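Stromal cell-derived factor 2-like protein (Arabidopsis thaliana, PDB 3MAL) takes part in protein quality control and the unfolded protein response of the endoplasmic reticulum, in a complex with ERDJ3B and BiP that supports accumulation of the immune receptor EFR. Local coordinates at residues A[34-39]-A[59-64]. Numbering follows the deposited sequence.
Sequences RLHSHD and DSNSYW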
ATOM      1  N   ARG A  34      10.263  -1.855  -2.183  1.00  6.76           N
ATOM      2  CA  ARG A  34       8.941  -1.772  -2.784  1.00  7.34           C
ATOM      3  C   ARG A  34       7.871  -2.538  -1.985  1.00  6.65           C
ATOM      4  O   ARG A  34       8.089  -3.659  -1.531  1.00  6.50           O
ATOM      5  CB  ARG A  34       8.955  -2.298  -4.226  1.00  7.72           C
ATOM      6  CG  ARG A  34       9.578  -1.396  -5.221  1.00 10.58           C
ATOM      7  CD  ARG A  34      11.060  -1.709  -5.350  1.00 17.63           C
ATOM      8  NE  ARG A  34      11.575  -1.348  -6.663  1.00 22.36           N
ATOM      9  CZ  ARG A  34      12.431  -0.360  -6.865  1.00 25.06           C
ATOM     10  NH1 ARG A  34      12.886   0.331  -5.827  1.00 26.13           N
ATOM     11  NH2 ARG A  34      12.849  -0.079  -8.091  1.00 25.86           N
ATOM     12  N   LEU A  35       6.698  -1.930  -1.849  1.00  6.52           N
ATOM     13  CA  LEU A  35       5.556  -2.622  -1.261  1.00  6.36           C
ATOM     14  C   LEU A  35       5.271  -3.911  -2.046  1.00  6.54           C
ATOM     15  O   LEU A  35       5.120  -3.887  -3.270  1.00  6.29           O
ATOM     16  CB  LEU A  35       4.334  -1.677  -1.217  1.00  5.51           C
ATOM     17  CG  LEU A  35       3.101  -2.164  -0.432  1.00  5.46           C
ATOM     18  CD1 LEU A  35       3.407  -2.203   1.085  1.00  4.21           C
ATOM     19  CD2 LEU A  35       1.854  -1.306  -0.755  1.00  3.90           C
ATOM     20  N   HIS A  36       5.186  -5.034  -1.329  1.00  6.71           N
ATOM     21  CA  HIS A  36       5.233  -6.345  -1.925  1.00  6.41           C
ATOM     22  C   HIS A  36       4.334  -7.345  -1.176  1.00  6.21           C
ATOM     23  O   HIS A  36       4.160  -7.277   0.053  1.00  6.27           O
ATOM     24  CB  HIS A  36       6.709  -6.800  -1.926  1.00  6.70           C
ATOM     25  CG  HIS A  36       6.942  -8.242  -2.272  1.00  6.61           C
ATOM     26  ND1 HIS A  36       6.948  -9.238  -1.324  1.00  8.13           N
ATOM     27  CD2 HIS A  36       7.303  -8.834  -3.437  1.00  5.16           C
ATOM     28  CE1 HIS A  36       7.227 -10.393  -1.903  1.00  7.09           C
ATOM     29  NE2 HIS A  36       7.454 -10.172  -3.184  1.00  7.66           N
ATOM     30  N   SER A  37       3.733  -8.265  -1.928  1.00  6.56           N
ATOM     31  CA  SER A  37       2.991  -9.370  -1.298  1.00  6.37           C
ATOM     32  C   SER A  37       3.253 -10.659  -2.044  1.00  6.79           C
ATOM     33  O   SER A  37       4.007 -10.683  -3.021  1.00  7.20           O
ATOM     34  CB  SER A  37       1.481  -9.059  -1.145  1.00  5.88           C
ATOM     35  OG  SER A  37       0.866  -9.915  -0.178  1.00  8.18           O
ATOM     36  N   HIS A  38       2.630 -11.733  -1.589  1.00  7.29           N
ATOM     37  CA  HIS A  38       2.937 -13.059  -2.097  1.00  8.18           C
ATOM     38  C   HIS A  38       1.982 -14.023  -1.413  1.00  8.85           C
ATOM     39  O   HIS A  38       1.304 -13.636  -0.475  1.00  7.64           O
ATOM     40  CB  HIS A  38       4.406 -13.437  -1.834  1.00  8.57           C
ATOM     41  CG  HIS A  38       4.942 -13.050  -0.474  1.00  8.80           C
ATOM     42  ND1 HIS A  38       6.295 -12.970  -0.213  1.00 10.23           N
ATOM     43  CD2 HIS A  38       4.321 -12.728   0.684  1.00  8.40           C
ATOM     44  CE1 HIS A  38       6.480 -12.640   1.054  1.00 11.84           C
ATOM     45  NE2 HIS A  38       5.299 -12.495   1.622  1.00 10.84           N
ATOM     46  N   ASP A  39       1.985 -15.279  -1.853  1.00  9.79           N
ATOM     47  CA  ASP A  39       1.020 -16.275  -1.403  1.00 11.39           C
ATOM     48  C   ASP A  39       1.437 -17.002  -0.098  1.00 11.32           C
ATOM     49  O   ASP A  39       1.487 -18.231  -0.063  1.00 10.84           O
ATOM     50  CB  ASP A  39       0.781 -17.295  -2.546  1.00 12.20           C
ATOM     51  CG  ASP A  39      -0.361 -18.242  -2.262  1.00 16.93           C
ATOM     52  OD1 ASP A  39      -1.168 -17.960  -1.348  1.00 18.05           O
ATOM     53  OD2 ASP A  39      -0.461 -19.297  -2.957  1.00 19.97           O
ATOM     54  N   ASP A  59       9.864  -7.894 -10.323  1.00  9.58           N
ATOM     55  CA  ASP A  59       9.036  -8.583  -9.351  1.00  8.54           C
ATOM     56  C   ASP A  59       7.573  -8.234  -9.614  1.00  7.69           C
ATOM     57  O   ASP A  59       7.129  -7.142  -9.269  1.00  7.07           O
ATOM     58  CB  ASP A  59       9.436  -8.145  -7.934  1.00  8.86           C
ATOM     59  CG  ASP A  59       8.685  -8.903  -6.882  1.00  9.77           C
ATOM     60  OD1 ASP A  59       8.000  -8.264  -6.060  1.00  9.85           O
ATOM     61  OD2 ASP A  59       8.770 -10.142  -6.904  1.00 11.53           O
ATOM     62  N   SER A  60       6.829  -9.145 -10.248  1.00  7.10           N
ATOM     63  CA  SER A  60       5.404  -8.891 -10.557  1.00  7.77           C
ATOM     64  C   SER A  60       4.610  -8.755  -9.255  1.00  7.26           C
ATOM     65  O   SER A  60       3.600  -8.054  -9.206  1.00  7.56           O
ATOM     66  CB  SER A  60       4.818 -10.005 -11.435  1.00  7.14           C
ATOM     67  OG  SER A  60       5.028 -11.264 -10.841  1.00 11.72           O
ATOM     68  N   ASN A  61       5.115  -9.396  -8.193  1.00  7.17           N
ATOM     69  CA  ASN A  61       4.540  -9.304  -6.848  1.00  7.54           C
ATOM     70  C   ASN A  61       4.624  -7.919  -6.196  1.00  7.52           C
ATOM     71  O   ASN A  61       4.074  -7.720  -5.091  1.00  7.62           O
ATOM     72  CB  ASN A  61       5.179 -10.351  -5.913  1.00  8.34           C
ATOM     73  CG  ASN A  61       4.589 -11.734  -6.092  1.00 10.14           C
ATOM     74  OD1 ASN A  61       3.451 -11.873  -6.538  1.00 11.50           O
ATOM     75  ND2 ASN A  61       5.358 -12.769  -5.748  1.00 12.42           N
ATOM     76  N   SER A  62       5.269  -6.966  -6.878  1.00  6.65           N
ATOM     77  CA  SER A  62       5.290  -5.576  -6.416  1.00  6.83           C
ATOM     78  C   SER A  62       4.210  -4.673  -7.000  1.00  7.03           C
ATOM     79  O   SER A  62       4.165  -3.475  -6.671  1.00  6.26           O
ATOM     80  CB  SER A  62       6.664  -4.945  -6.671  1.00  5.74           C
ATOM     81  OG  SER A  62       7.636  -5.553  -5.850  1.00  6.28           O
ATOM     82  N   TYR A  63       3.361  -5.218  -7.881  1.00  7.38           N
ATOM     83  CA  TYR A  63       2.321  -4.406  -8.518  1.00  7.49           C
ATOM     84  C   TYR A  63       1.004  -4.416  -7.759  1.00  7.90           C
ATOM     85  O   TYR A  63       0.572  -5.462  -7.247  1.00  6.32           O
ATOM     86  CB  TYR A  63       2.097  -4.824  -9.969  1.00  8.48           C
ATOM     87  CG  TYR A  63       3.048  -4.146 -10.921  1.00  8.96           C
ATOM     88  CD1 TYR A  63       4.051  -4.870 -11.586  1.00 10.86           C
ATOM     89  CD2 TYR A  63       2.956  -2.772 -11.147  1.00 11.40           C
ATOM     90  CE1 TYR A  63       4.937  -4.213 -12.472  1.00 12.58           C
ATOM     91  CE2 TYR A  63       3.827  -2.120 -12.006  1.00 12.20           C
ATOM     92  CZ  TYR A  63       4.817  -2.842 -12.648  1.00 12.62           C
ATOM     93  OH  TYR A  63       5.654  -2.154 -13.485  1.00 15.84           O
ATOM     94  N   TRP A  64       0.399  -3.223  -7.692  1.00  7.87           N
ATOM     95  CA  TRP A  64      -0.865  -2.956  -7.003  1.00  7.48           C
ATOM     96  C   TRP A  64      -1.779  -2.171  -7.966  1.00  8.19           C
ATOM     97  O   TRP A  64      -1.303  -1.282  -8.677  1.00  8.78           O
ATOM     98  CB  TRP A  64      -0.609  -2.124  -5.719  1.00  7.42           C
ATOM     99  CG  TRP A  64       0.324  -2.811  -4.768  1.00  5.64           C
ATOM    100  CD1 TRP A  64       1.711  -2.784  -4.794  1.00  3.73           C
ATOM    101  CD2 TRP A  64      -0.045  -3.663  -3.673  1.00  4.41           C
ATOM    102  NE1 TRP A  64       2.210  -3.571  -3.779  1.00  4.10           N
ATOM    103  CE2 TRP A  64       1.155  -4.120  -3.077  1.00  5.21           C
ATOM    104  CE3 TRP A  64      -1.272  -4.069  -3.128  1.00  4.60           C
ATOM    105  CZ2 TRP A  64       1.163  -4.956  -1.952  1.00  6.01           C
ATOM    106  CZ3 TRP A  64      -1.267  -4.924  -2.008  1.00  6.63           C
ATOM    107  CH2 TRP A  64      -0.051  -5.359  -1.437  1.00  6.47           C
TER
HETATM  108  O   HOH W   1       5.407  -1.804  -4.938  1.00  5.89           O
HETATM  109  O   HOH W   2       8.045 -12.029  -5.158  1.00 30.72           O
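Trp64 gives its indole N-H to the backbone of Leu35: NE1 lies 3.0 Å from Leu35 O, and the bond is nearly straight at 176°. The oxygen sits in the indole plane, while NE1 stands above the carbonyl plane of Leu35. Leu35 also packs on the indole: its CD2 sits over one face, offset toward the rim, 4.0 Å from the centroid of the five-membered ring, a CH-pi contact. Chi1 of Leu35 (-171°) sets CG anti to the backbone N, 3.7 Å from both CZ2 and NE1 of Trp64. The two side chains cross at about a right angle. Ser37 CB approaches the six-membered ring, 4.0 Å from Trp64 CH2.

The backbones are tied directly by Ser37 N, which donates to Asn61 O at 3.2 Å; His90 shares that acceptor. A water bridges Leu35 O and Ser62 O, so the Leu35 carbonyl receives both the indole N-H and a water hydrogen. A second water gathers the polar tips: it lies in the plane of the His36 ring, 2.8 Å from NE2, donates to Asp59 OD2 and accepts from Asn61 ND2. The His36 ring and the Asn61 side-chain amide are nearly perpendicular (80°); Asn61 CB comes 3.6 Å from His36 NE2, while ND2 reaches the ring through the water.

Farther out, Thr52 binds His36 ND1 and Phe54 stacks on its ring, while Lys92 holds Asn61 OD1. Ser62 N bonds to Asp59 O within the short 3-10 turn at 60-62. The loop leading into barrel strand 64-67 thus packs against the cap hairpin of strands 34-38 and 49-54, joining cap to barrel within the first MIR repeat of the beta-trefoil.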